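Local coordinates for protein L-ornithine N(5)-monooxygenase (Pseudomonas aeruginosa, PDB 3S5W) that hydroxylates the side-chain nitrogen of L-ornithine with FAD, NADPH and oxygen, the first step in building hydroxamate siderophores such as pyoverdin, at residues Q143-E148 and L177-R182; I43-A48 and V61-K66; D256-A261 and L351-A356. All coordinates share one frame; numbering follows the deposited sequence.

Interaction 1 (Q143-E148 and L177-R182). With PO4 (phosphate ion), chain D.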
loop_
_atom_site.group_PDB
_atom_site.type_symbol
_atom_site.label_atom_id
_atom_site.label_comp_id
_atom_site.label_asym_id
_atom_site.label_seq_id
_atom_site.Cartn_x
_atom_site.Cartn_y
_atom_site.Cartn_z
ATOM N N GLN A 143 -15.588 16.940 0.767
ATOM C CA GLN A 143 -15.675 15.738 -0.042
ATOM C C GLN A 143 -15.333 14.447 0.690
ATOM O O GLN A 143 -15.646 13.375 0.216
ATOM C CB GLN A 143 -14.825 15.877 -1.302
ATOM C CG GLN A 143 -15.342 16.973 -2.228
ATOM C CD GLN A 143 -14.521 17.166 -3.459
ATOM O OE1 GLN A 143 -13.326 16.844 -3.498
ATOM N NE2 GLN A 143 -15.155 17.706 -4.497
ATOM N N SER A 144 -14.691 14.517 1.837
ATOM C CA SER A 144 -14.288 13.282 2.496
ATOM C C SER A 144 -15.300 12.862 3.565
ATOM O O SER A 144 -15.921 13.713 4.193
ATOM C CB SER A 144 -12.899 13.453 3.104
ATOM O OG SER A 144 -12.938 14.431 4.124
ATOM N N ARG A 145 -15.470 11.557 3.749
ATOM C CA ARG A 145 -16.227 11.023 4.869
ATOM C C ARG A 145 -15.385 9.975 5.545
ATOM O O ARG A 145 -15.256 8.867 5.023
ATOM C CB ARG A 145 -17.556 10.410 4.390
ATOM C CG ARG A 145 -18.457 11.401 3.650
ATOM C CD ARG A 145 -19.127 12.376 4.628
ATOM N NE ARG A 145 -20.046 13.258 3.924
ATOM C CZ ARG A 145 -19.731 14.440 3.378
ATOM N NH1 ARG A 145 -18.489 14.937 3.443
ATOM N NH2 ARG A 145 -20.679 15.140 2.755
ATOM N N TYR A 146 -14.823 10.313 6.700
ATOM C CA TYR A 146 -14.068 9.341 7.508
ATOM C C TYR A 146 -14.929 8.483 8.415
ATOM O O TYR A 146 -16.086 8.834 8.694
ATOM C CB TYR A 146 -12.988 10.032 8.318
ATOM C CG TYR A 146 -11.933 10.675 7.440
ATOM C CD1 TYR A 146 -10.969 9.881 6.771
ATOM C CD2 TYR A 146 -11.911 12.058 7.251
ATOM C CE1 TYR A 146 -9.994 10.472 5.949
ATOM C CE2 TYR A 146 -10.931 12.666 6.429
ATOM C CZ TYR A 146 -9.988 11.867 5.787
ATOM O OH TYR A 146 -9.045 12.475 5.006
ATOM N N GLY A 147 -14.362 7.364 8.867
ATOM C CA GLY A 147 -15.066 6.370 9.676
ATOM C C GLY A 147 -16.210 5.646 8.955
ATOM O O GLY A 147 -17.181 5.251 9.596
ATOM N N GLU A 148 -16.110 5.490 7.637
ATOM C CA GLU A 148 -17.129 4.816 6.845
ATOM C C GLU A 148 -16.488 3.729 6.005
ATOM O O GLU A 148 -15.680 4.031 5.106
ATOM C CB GLU A 148 -17.828 5.803 5.917
ATOM C CG GLU A 148 -18.710 6.840 6.628
ATOM C CD GLU A 148 -19.819 7.369 5.736
ATOM O OE1 GLU A 148 -20.299 6.608 4.868
ATOM O OE2 GLU A 148 -20.207 8.545 5.889
ATOM N N LEU A 177 -25.340 3.257 5.830
ATOM C CA LEU A 177 -25.627 4.379 4.956
ATOM C C LEU A 177 -25.734 3.885 3.521
ATOM O O LEU A 177 -24.982 3.004 3.098
ATOM C CB LEU A 177 -24.540 5.454 5.087
ATOM C CG LEU A 177 -24.552 6.393 6.312
ATOM C CD1 LEU A 177 -23.756 5.830 7.485
ATOM C CD2 LEU A 177 -23.947 7.726 5.933
ATOM N N VAL A 178 -26.698 4.419 2.783
ATOM C CA VAL A 178 -26.880 4.050 1.378
ATOM C C VAL A 178 -26.859 5.343 0.583
ATOM O O VAL A 178 -27.585 6.284 0.906
ATOM C CB VAL A 178 -28.201 3.206 1.143
ATOM C CG1 VAL A 178 -28.418 2.894 -0.339
ATOM C CG2 VAL A 178 -28.157 1.914 1.952
ATOM N N ARG A 179 -25.978 5.418 -0.413
ATOM C CA ARG A 179 -25.858 6.593 -1.272
ATOM C C ARG A 179 -25.903 6.171 -2.726
ATOM O O ARG A 179 -25.595 5.031 -3.074
ATOM C CB ARG A 179 -24.544 7.355 -1.013
ATOM C CG ARG A 179 -24.421 8.036 0.327
ATOM C CD ARG A 179 -23.091 8.770 0.341
ATOM N NE ARG A 179 -22.795 9.411 1.618
ATOM C CZ ARG A 179 -22.188 8.823 2.646
ATOM N NH1 ARG A 179 -21.844 7.536 2.594
ATOM N NH2 ARG A 179 -21.950 9.521 3.744
ATOM N N THR A 180 -26.259 7.111 -3.584
ATOM C CA THR A 180 -26.422 6.840 -4.976
ATOM C C THR A 180 -25.412 7.658 -5.795
ATOM O O THR A 180 -25.165 8.818 -5.487
ATOM C CB THR A 180 -27.895 7.153 -5.373
ATOM O OG1 THR A 180 -28.736 6.230 -4.678
ATOM C CG2 THR A 180 -28.110 6.962 -6.839
ATOM N N THR A 181 -24.846 7.043 -6.834
ATOM C CA THR A 181 -23.799 7.682 -7.648
ATOM C C THR A 181 -23.804 7.277 -9.122
ATOM O O THR A 181 -24.099 6.132 -9.448
ATOM C CB THR A 181 -22.367 7.422 -7.030
ATOM O OG1 THR A 181 -21.393 8.213 -7.728
ATOM C CG2 THR A 181 -21.972 5.951 -7.127
ATOM N N ARG A 182 -23.457 8.217 -10.005
ATOM C CA ARG A 182 -23.264 7.949 -11.450
ATOM C C ARG A 182 -21.947 7.194 -11.789
ATOM O O ARG A 182 -21.822 6.555 -12.845
ATOM C CB ARG A 182 -23.311 9.267 -12.268
ATOM C CG ARG A 182 -24.555 10.154 -12.003
ATOM C CD ARG A 182 -24.544 11.439 -12.819
ATOM N NE ARG A 182 -25.849 12.113 -12.785
ATOM C CZ ARG A 182 -26.208 13.064 -11.915
ATOM N NH1 ARG A 182 -25.362 13.489 -10.973
ATOM N NH2 ARG A 182 -27.422 13.607 -11.993
HETATM P P PO4 D . -23.644 12.868 3.166
HETATM O O1 PO4 D . -23.156 14.002 2.292
HETATM O O2 PO4 D . -24.098 11.760 2.243
HETATM O O3 PO4 D . -24.781 13.379 4.027
HETATM O O4 PO4 D . -22.568 12.359 4.108
#

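Interaction 2 (I43-A48 and V61-K66). With FAD (flavin-adenine dinucleotide), chain C.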
loop_
_atom_site.group_PDB
_atom_site.type_symbol
_atom_site.label_atom_id
_atom_site.label_comp_id
_atom_site.label_asym_id
_atom_site.label_seq_id
_atom_site.Cartn_x
_atom_site.Cartn_y
_atom_site.Cartn_z
ATOM N N ILE A 43 -6.834 10.902 -2.904
ATOM C CA ILE A 43 -6.475 12.295 -2.589
ATOM C C ILE A 43 -5.926 12.944 -3.874
ATOM O O ILE A 43 -6.320 14.051 -4.230
ATOM C CB ILE A 43 -5.433 12.400 -1.433
ATOM C CG1 ILE A 43 -5.968 11.781 -0.139
ATOM C CG2 ILE A 43 -5.102 13.840 -1.184
ATOM C CD1 ILE A 43 -4.925 11.507 0.970
ATOM N N ALA A 44 -5.001 12.261 -4.562
ATOM C CA ALA A 44 -4.467 12.799 -5.818
ATOM C C ALA A 44 -5.589 13.055 -6.841
ATOM O O ALA A 44 -5.567 14.048 -7.605
ATOM C CB ALA A 44 -3.419 11.828 -6.425
ATOM N N LEU A 45 -6.529 12.124 -6.897
ATOM C CA LEU A 45 -7.702 12.295 -7.751
ATOM C C LEU A 45 -8.579 13.529 -7.369
ATOM O O LEU A 45 -8.988 14.278 -8.263
ATOM C CB LEU A 45 -8.536 11.016 -7.769
ATOM C CG LEU A 45 -9.823 11.054 -8.618
ATOM C CD1 LEU A 45 -9.471 11.337 -10.086
ATOM C CD2 LEU A 45 -10.467 9.687 -8.485
ATOM N N ALA A 46 -8.833 13.745 -6.080
ATOM C CA ALA A 46 -9.588 14.912 -5.600
ATOM C C ALA A 46 -8.917 16.224 -6.048
ATOM O O ALA A 46 -9.595 17.205 -6.460
ATOM C CB ALA A 46 -9.695 14.882 -4.049
ATOM N N ILE A 47 -7.587 16.248 -5.965
ATOM C CA ILE A 47 -6.823 17.406 -6.453
ATOM C C ILE A 47 -7.017 17.618 -7.952
ATOM O O ILE A 47 -7.270 18.751 -8.407
ATOM C CB ILE A 47 -5.302 17.271 -6.158
ATOM C CG1 ILE A 47 -5.056 17.196 -4.660
ATOM C CG2 ILE A 47 -4.513 18.416 -6.808
ATOM C CD1 ILE A 47 -3.640 16.685 -4.296
ATOM N N ALA A 48 -6.886 16.546 -8.726
ATOM C CA ALA A 48 -6.984 16.670 -10.177
ATOM C C ALA A 48 -8.411 17.098 -10.599
ATOM O O ALA A 48 -8.581 17.898 -11.546
ATOM C CB ALA A 48 -6.603 15.386 -10.833
ATOM N N VAL A 61 -18.887 15.155 -5.470
ATOM C CA VAL A 61 -17.961 14.038 -5.195
ATOM C C VAL A 61 -17.822 13.714 -3.694
ATOM O O VAL A 61 -17.767 14.616 -2.864
ATOM C CB VAL A 61 -16.552 14.298 -5.870
ATOM C CG1 VAL A 61 -15.605 13.159 -5.634
ATOM C CG2 VAL A 61 -16.697 14.525 -7.378
ATOM N N LEU A 62 -17.777 12.425 -3.367
ATOM C CA LEU A 62 -17.455 11.955 -2.013
ATOM C C LEU A 62 -16.382 10.865 -2.025
ATOM O O LEU A 62 -16.406 9.968 -2.873
ATOM C CB LEU A 62 -18.677 11.371 -1.298
ATOM C CG LEU A 62 -19.841 12.268 -0.866
ATOM C CD1 LEU A 62 -20.891 11.378 -0.195
ATOM C CD2 LEU A 62 -19.382 13.336 0.085
ATOM N N PHE A 63 -15.479 10.923 -1.052
ATOM C CA PHE A 63 -14.534 9.824 -0.849
ATOM C C PHE A 63 -14.710 9.293 0.537
ATOM O O PHE A 63 -14.590 10.049 1.485
ATOM C CB PHE A 63 -13.092 10.308 -1.053
ATOM C CG PHE A 63 -12.831 10.815 -2.428
ATOM C CD1 PHE A 63 -12.507 9.925 -3.471
ATOM C CD2 PHE A 63 -12.931 12.181 -2.704
ATOM C CE1 PHE A 63 -12.296 10.403 -4.753
ATOM C CE2 PHE A 63 -12.690 12.656 -3.977
ATOM C CZ PHE A 63 -12.383 11.775 -5.003
ATOM N N LEU A 64 -15.001 8.004 0.655
ATOM C CA LEU A 64 -15.260 7.367 1.944
ATOM C C LEU A 64 -14.053 6.581 2.424
ATOM O O LEU A 64 -13.483 5.804 1.651
ATOM C CB LEU A 64 -16.470 6.414 1.847
ATOM C CG LEU A 64 -17.775 6.886 1.179
ATOM C CD1 LEU A 64 -18.894 5.855 1.416
ATOM C CD2 LEU A 64 -18.219 8.275 1.587
ATOM N N ASP A 65 -13.643 6.792 3.668
ATOM C CA ASP A 65 -12.543 6.027 4.208
ATOM C C ASP A 65 -12.919 5.443 5.542
ATOM O O ASP A 65 -13.424 6.143 6.415
ATOM C CB ASP A 65 -11.256 6.869 4.333
ATOM C CG ASP A 65 -9.995 6.000 4.418
ATOM O OD1 ASP A 65 -9.750 5.370 5.479
ATOM O OD2 ASP A 65 -9.250 5.925 3.413
ATOM N N LYS A 66 -12.625 4.168 5.693
ATOM C CA LYS A 66 -12.934 3.442 6.913
ATOM C C LYS A 66 -12.178 3.932 8.145
ATOM O O LYS A 66 -12.626 3.690 9.259
ATOM C CB LYS A 66 -12.804 1.930 6.723
ATOM C CG LYS A 66 -11.391 1.409 6.527
ATOM C CD LYS A 66 -11.399 -0.116 6.317
ATOM C CE LYS A 66 -9.974 -0.654 6.243
ATOM N NZ LYS A 66 -9.981 -2.142 6.102
HETATM P PA FAD C . -3.868 3.108 0.440
HETATM O O1A FAD C . -3.658 1.727 0.936
HETATM O O2A FAD C . -2.808 4.134 0.879
HETATM O O5B FAD C . -5.316 3.656 0.936
HETATM C C5B FAD C . -6.439 2.812 0.848
HETATM C C4B FAD C . -7.471 3.453 1.760
HETATM O O4B FAD C . -8.664 2.731 1.614
HETATM C C3B FAD C . -7.058 3.320 3.223
HETATM O O3B FAD C . -6.979 4.600 3.818
HETATM C C2B FAD C . -8.155 2.454 3.856
HETATM O O2B FAD C . -8.563 2.942 5.129
HETATM C C1B FAD C . -9.285 2.625 2.886
HETATM N N9A FAD C . -10.189 1.486 2.758
HETATM C C8A FAD C . -9.869 0.156 2.506
HETATM N N7A FAD C . -11.044 -0.533 2.388
HETATM C C5A FAD C . -12.070 0.348 2.534
HETATM C C6A FAD C . -13.455 0.188 2.504
HETATM N N6A FAD C . -14.000 -0.956 2.058
HETATM N N1A FAD C . -14.253 1.311 2.706
HETATM C C2A FAD C . -13.723 2.569 2.915
HETATM N N3A FAD C . -12.342 2.732 2.944
HETATM C C4A FAD C . -11.542 1.629 2.757
HETATM N N1 FAD C . 4.819 3.609 -2.041
HETATM C C2 FAD C . 5.807 4.498 -2.445
HETATM O O2 FAD C . 5.784 4.976 -3.568
HETATM N N3 FAD C . 6.827 4.854 -1.589
HETATM C C4 FAD C . 6.892 4.355 -0.311
HETATM O O4 FAD C . 7.804 4.740 0.441
HETATM C C4X FAD C . 5.904 3.441 0.103
HETATM N N5 FAD C . 5.951 2.903 1.381
HETATM C C5X FAD C . 4.986 1.994 1.782
HETATM C C6 FAD C . 5.047 1.457 3.077
HETATM C C7 FAD C . 4.095 0.543 3.509
HETATM C C7M FAD C . 4.231 0.001 4.910
HETATM C C8 FAD C . 3.093 0.143 2.633
HETATM C C8M FAD C . 2.028 -0.838 3.032
HETATM C C9 FAD C . 3.021 0.669 1.347
HETATM C C9A FAD C . 3.956 1.617 0.908
HETATM N N10 FAD C . 3.903 2.156 -0.383
HETATM C C10 FAD C . 4.890 3.051 -0.783
HETATM C "C1'" FAD C . 2.864 1.747 -1.381
HETATM C "C2'" FAD C . 1.452 2.299 -1.095
HETATM O "O2'" FAD C . 0.582 1.335 -1.698
HETATM C "C3'" FAD C . 1.284 3.654 -1.765
HETATM O "O3'" FAD C . 2.267 4.605 -1.308
HETATM C "C4'" FAD C . -0.107 4.270 -1.472
HETATM O "O4'" FAD C . -0.366 4.201 -0.074
HETATM C "C5'" FAD C . -1.268 3.671 -2.309
HETATM O "O5'" FAD C . -2.363 4.560 -2.195
HETATM P P FAD C . -3.905 4.079 -2.290
HETATM O O1P FAD C . -4.721 5.302 -1.950
HETATM O O2P FAD C . -4.087 3.459 -3.648
HETATM O O3P FAD C . -4.022 2.975 -1.144
#

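Interaction 3 (D256-A261 and L351-A356). With NAP (NADP nicotinamide-adenine-dinucleotide phosphate), chain F.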
loop_
_atom_site.group_PDB
_atom_site.type_symbol
_atom_site.label_atom_id
_atom_site.label_comp_id
_atom_site.label_asym_id
_atom_site.label_seq_id
_atom_site.Cartn_x
_atom_site.Cartn_y
_atom_site.Cartn_z
ATOM N N ASP A 256 14.535 -13.124 15.389
ATOM C CA ASP A 256 14.995 -14.034 14.329
ATOM C C ASP A 256 14.347 -13.599 13.024
ATOM O O ASP A 256 13.116 -13.590 12.919
ATOM C CB ASP A 256 14.572 -15.489 14.597
ATOM C CG ASP A 256 15.287 -16.133 15.780
ATOM O OD1 ASP A 256 15.954 -15.427 16.582
ATOM O OD2 ASP A 256 15.179 -17.385 15.895
ATOM N N MET A 257 15.143 -13.251 12.021
ATOM C CA MET A 257 14.584 -13.009 10.700
ATOM C C MET A 257 14.542 -14.357 10.027
ATOM O O MET A 257 15.585 -15.012 9.829
ATOM C CB MET A 257 15.425 -12.068 9.852
ATOM C CG MET A 257 15.593 -10.714 10.446
ATOM S SD MET A 257 16.363 -9.529 9.295
ATOM C CE MET A 257 15.066 -9.294 8.083
ATOM N N ILE A 258 13.336 -14.767 9.668
ATOM C CA ILE A 258 13.143 -16.074 9.056
ATOM C C ILE A 258 12.699 -15.858 7.621
ATOM O O ILE A 258 11.560 -15.475 7.368
ATOM C CB ILE A 258 12.137 -16.957 9.858
ATOM C CG1 ILE A 258 12.609 -17.105 11.320
ATOM C CG2 ILE A 258 11.918 -18.331 9.138
ATOM C CD1 ILE A 258 11.624 -17.823 12.250
ATOM N N LEU A 259 13.600 -16.122 6.674
ATOM C CA LEU A 259 13.284 -15.881 5.280
ATOM C C LEU A 259 13.651 -17.122 4.469
ATOM O O LEU A 259 14.671 -17.786 4.747
ATOM C CB LEU A 259 13.991 -14.620 4.728
ATOM C CG LEU A 259 15.535 -14.573 4.708
ATOM C CD1 LEU A 259 16.021 -13.616 3.631
ATOM C CD2 LEU A 259 16.105 -14.160 6.077
ATOM N N ARG A 260 12.781 -17.456 3.524
ATOM C CA ARG A 260 13.003 -18.647 2.699
ATOM C C ARG A 260 14.084 -18.371 1.621
ATOM O O ARG A 260 14.730 -19.293 1.154
ATOM C CB ARG A 260 11.684 -19.176 2.107
ATOM C CG ARG A 260 10.919 -18.187 1.266
ATOM C CD ARG A 260 9.557 -18.715 0.790
ATOM N NE ARG A 260 8.907 -17.685 -0.014
ATOM C CZ ARG A 260 7.683 -17.776 -0.523
ATOM N NH1 ARG A 260 6.950 -18.851 -0.296
ATOM N NH2 ARG A 260 7.189 -16.782 -1.248
ATOM N N ALA A 261 14.275 -17.104 1.252
ATOM C CA ALA A 261 15.328 -16.733 0.298
ATOM C C ALA A 261 16.706 -16.749 0.972
ATOM O O ALA A 261 16.814 -16.871 2.198
ATOM C CB ALA A 261 15.022 -15.364 -0.341
ATOM N N LEU A 351 7.315 -22.952 16.131
ATOM C CA LEU A 351 7.494 -22.991 14.687
ATOM C C LEU A 351 8.431 -24.136 14.368
ATOM O O LEU A 351 9.491 -24.237 14.978
ATOM C CB LEU A 351 8.147 -21.693 14.168
ATOM C CG LEU A 351 7.412 -20.359 14.342
ATOM C CD1 LEU A 351 8.163 -19.253 13.566
ATOM C CD2 LEU A 351 5.954 -20.439 13.885
ATOM N N ALA A 352 8.023 -24.977 13.418
ATOM C CA ALA A 352 8.880 -26.026 12.884
ATOM C C ALA A 352 9.537 -25.437 11.638
ATOM O O ALA A 352 8.862 -25.085 10.667
ATOM C CB ALA A 352 8.071 -27.304 12.570
ATOM N N LEU A 353 10.859 -25.310 11.710
ATOM C CA LEU A 353 11.645 -24.565 10.728
ATOM C C LEU A 353 12.556 -25.482 9.886
ATOM O O LEU A 353 13.436 -26.187 10.429
ATOM C CB LEU A 353 12.471 -23.501 11.430
ATOM C CG LEU A 353 11.703 -22.457 12.264
ATOM C CD1 LEU A 353 12.739 -21.587 12.974
ATOM C CD2 LEU A 353 10.761 -21.614 11.439
ATOM N N ARG A 354 12.322 -25.481 8.583
ATOM C CA ARG A 354 13.104 -26.320 7.673
ATOM C C ARG A 354 14.212 -25.471 7.069
ATOM O O ARG A 354 13.935 -24.502 6.367
ATOM C CB ARG A 354 12.214 -26.893 6.560
ATOM C CG ARG A 354 12.949 -27.797 5.547
ATOM C CD ARG A 354 13.260 -29.178 6.105
ATOM N NE ARG A 354 12.042 -29.929 6.390
ATOM C CZ ARG A 354 12.006 -31.108 7.016
ATOM N NH1 ARG A 354 13.124 -31.677 7.451
ATOM N NH2 ARG A 354 10.840 -31.698 7.232
ATOM N N ASP A 355 15.454 -25.837 7.341
ATOM C CA ASP A 355 16.613 -25.168 6.755
ATOM C C ASP A 355 16.953 -25.886 5.437
ATOM O O ASP A 355 17.443 -27.030 5.476
ATOM C CB ASP A 355 17.757 -25.240 7.780
ATOM C CG ASP A 355 19.048 -24.535 7.322
ATOM O OD1 ASP A 355 19.314 -24.391 6.107
ATOM O OD2 ASP A 355 19.828 -24.148 8.213
ATOM N N ALA A 356 16.664 -25.271 4.277
ATOM C CA ALA A 356 16.981 -25.902 2.959
ATOM C C ALA A 356 18.483 -26.151 2.713
ATOM O O ALA A 356 18.848 -27.044 1.954
ATOM C CB ALA A 356 16.359 -25.122 1.781
HETATM P PA NAP F . 7.333 -7.734 -0.342
HETATM O O1A NAP F . 8.410 -7.025 -1.042
HETATM O O2A NAP F . 6.335 -8.326 -1.212
HETATM O O5B NAP F . 8.037 -8.727 0.674
HETATM C C5B NAP F . 7.325 -9.852 1.037
HETATM C C4B NAP F . 8.329 -10.686 1.804
HETATM O O4B NAP F . 7.550 -11.697 2.375
HETATM C C3B NAP F . 9.348 -11.337 0.859
HETATM O O3B NAP F . 10.534 -11.495 1.626
HETATM C C2B NAP F . 8.670 -12.698 0.620
HETATM O O2B NAP F . 9.610 -13.710 0.406
HETATM C C1B NAP F . 7.988 -12.971 1.983
HETATM N N9A NAP F . 6.878 -13.920 1.799
HETATM C C8A NAP F . 5.735 -13.727 1.052
HETATM N N7A NAP F . 4.966 -14.838 1.119
HETATM C C5A NAP F . 5.618 -15.739 1.873
HETATM C C6A NAP F . 5.307 -17.047 2.247
HETATM N N6A NAP F . 4.188 -17.620 1.821
HETATM N N1A NAP F . 6.188 -17.730 3.032
HETATM C C2A NAP F . 7.359 -17.175 3.475
HETATM N N3A NAP F . 7.677 -15.874 3.106
HETATM C C4A NAP F . 6.825 -15.184 2.306
HETATM O O3 NAP F . 6.633 -6.792 0.767
HETATM P PN NAP F . 7.175 -5.610 1.759
HETATM O O1N NAP F . 6.006 -5.276 2.640
HETATM O O2N NAP F . 8.473 -5.952 2.425
HETATM O O5D NAP F . 7.347 -4.481 0.624
HETATM C C5D NAP F . 8.401 -3.571 0.392
HETATM C C4D NAP F . 7.610 -2.385 -0.149
HETATM O O4D NAP F . 8.128 -1.112 0.129
HETATM C C3D NAP F . 7.362 -2.313 -1.647
HETATM O O3D NAP F . 6.630 -3.420 -2.116
HETATM C C2D NAP F . 6.645 -0.955 -1.710
HETATM O O2D NAP F . 5.225 -0.974 -1.622
HETATM C C1D NAP F . 7.210 -0.218 -0.488
HETATM P P2B NAP F . 9.960 -14.319 -1.054
HETATM O O1X NAP F . 10.627 -15.634 -0.671
HETATM O O2X NAP F . 10.882 -13.278 -1.659
HETATM O O3X NAP F . 8.685 -14.451 -1.850
#

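Interaction 1 (Q143-E148 and L177-R182)
Glu148 and Leu177 mark the closest backbone approach, their CA atoms 8.7 Å apart. Strands 144-146 and 176-181 are therefore not paired with each other. They belong to the mixed sheet of the FAD-binding Rossmann-type domain. Strand 176-181 is also the last strand of a three-stranded antiparallel meander that starts at strand 148-158. The gap between the segments is bridged by long charged side chains.

Glu148 and Arg179 reach toward each other from opposite directions and form a two-pronged salt bridge. Arg179 meets the carboxylate end-on. NH1 of Arg179 lies 2.9 Å from OE1 of Glu148, and NH2 of Arg179 is 2.9 Å from OE2. Each oxygen uses its syn lone pair, and the two flat groups are nearly coplanar, 21° apart. Glu148 OE1 has a second partner in the hydroxyl of Ser169 on strand 161-171, which helps to fix the carboxylate. Glu148 also borders the FAD pocket, though its side chain stays about 6 Å from the cofactor. Leu177 adds a methyl group, with CD2 resting 3.8 Å from Glu148 OE2.

Arg145 and Arg179 gather round a phosphate ion, probably from the crystallisation liquor. Their guanidinium planes are turned 66° apart, and each presents an edge to the anion. NE of Arg145 lies 2.7 Å from phosphate O4, while its NH2 holds O1. The bend at chi2 (-75°) turns the Arg145 chain back along its own strand. Its NH1 then bonds to the carbonyl oxygens of Ser144 and Glu142, so all three guanidinium nitrogens are engaged. The Arg179 chain is extended as far as NE, which holds phosphate O2. NH2 of Arg179 serves both anions: besides Glu148 OE2 it binds phosphate O4 at 2.9 Å, the same oxygen that takes Arg145 NE.

Interaction 2 (I43-A48 and V61-K66)
Ala46 on helix 40-56 and Phe63 on strand 61-65 have CA atoms 8.5 Å apart, as the helix packs on the sheet of a beta-alpha-beta unit. The contact is apolar and buried. Phe63 supplies its centre.

The Phe63 side chain leans from the strand toward the helix and meets it with two ring carbons. CE2 lies 3.7 Å from the methyl CB of Ala46, which approaches the ring obliquely. At the ring edge, close to its plane, CE1 of Phe63 meets Leu45 CD2 at 4.2 Å. The small Ala46 lets the ring come close to the helix backbone. With CG anti to the carbonyl carbon (chi1 -62°), the ring is carried out to the helix.

Two residues on, Asp65 carries the carboxylate that receives the FAD adenosine ribose. Ribose O2B donates to OD1 of Asp65 at 2.7 Å, and O3B to OD2 at 2.7 Å. The backbone amides of Gln67 and Phe38 also bond to OD1 and OD2, respectively. An acid gripping the ribose at the end of the second strand is a hallmark of Rossmann-type domains that bind FAD or NAD. The extended Lys66 chain lies over one face of the adenine.

Strand 61-65 lies between strands 30-36 and 144-146, parallel to both. Helix 40-56 is flanked by helix 432-447, which touches Leu45 and Ala48, and by helix 126-137, against Ile43 and Ile47.

Interaction 3 (D256-A261 and L351-A356)
Ile258 meets Leu351 and Leu353 in a buried apolar contact between strands 253-258 and 348-355. The backbones stay well apart, with 8.8 Å between the CA atoms of Ile258 and Leu353. One methyl does most of the touching. Ile258 CD1 lies 4.0 Å from CD1 of Leu351 and 4.0 Å from CD2 of Leu353. Its CG1 branch is anti to the carbonyl carbon (chi1 -56°) and extends on to CD1, which reaches both leucines. The Ile258 and Leu353 side chains cross at about a right angle. Tyr366 on strand 361-366 packs against all three residues.

Beside this patch, Asp256 OD2 forms a salt bridge with Arg334 and a hydrogen bond with the Tyr366 hydroxyl.

Beyond the strand, Arg260 binds NADP. NE of Arg260 donates to O1X of the 2'-phosphate at 2.8 Å, and NH2 donates to O3X at 2.8 Å, the latter nearly straight at 175°. The phosphorus lies in the guanidinium plane, at its edge. Adenine C6A sits over one guanidinium face, offset toward its rim, so the same group meets both phosphate and base.

A basic residue just after the second strand of the beta-alpha-beta unit (strand 228-233, helix 237-249, strand 253-258), holding the 2'-phosphate, is typical of NADP-binding Rossmann-type domains. Here that parallel sheet packs against the three-stranded antiparallel sheet formed by strands 337-345, 348-355 and 361-366.

Overall arrangement
From the N terminus, interaction 2 closes first, bringing 61-66 back onto helix 40-56 after 12 residues, most of them the end of that helix. Interaction 1 follows, and its 28 intervening residues are mostly the strands of the meander. Interaction 3 closes last, over 89 residues that include several helices. The three lie in series, so none nests within or crosses another. Interactions 1 and 2 adjoin in one sheet, where Phe63 bonds through its backbone to Gln143 and Arg145. Interaction 2 joins helix to sheet, and interaction 1 spans strands of that sheet. On the opposite side of the chain's centre, interaction 3 ties two sheets of the NADP-binding part, its centre 42 Å from that of interaction 2.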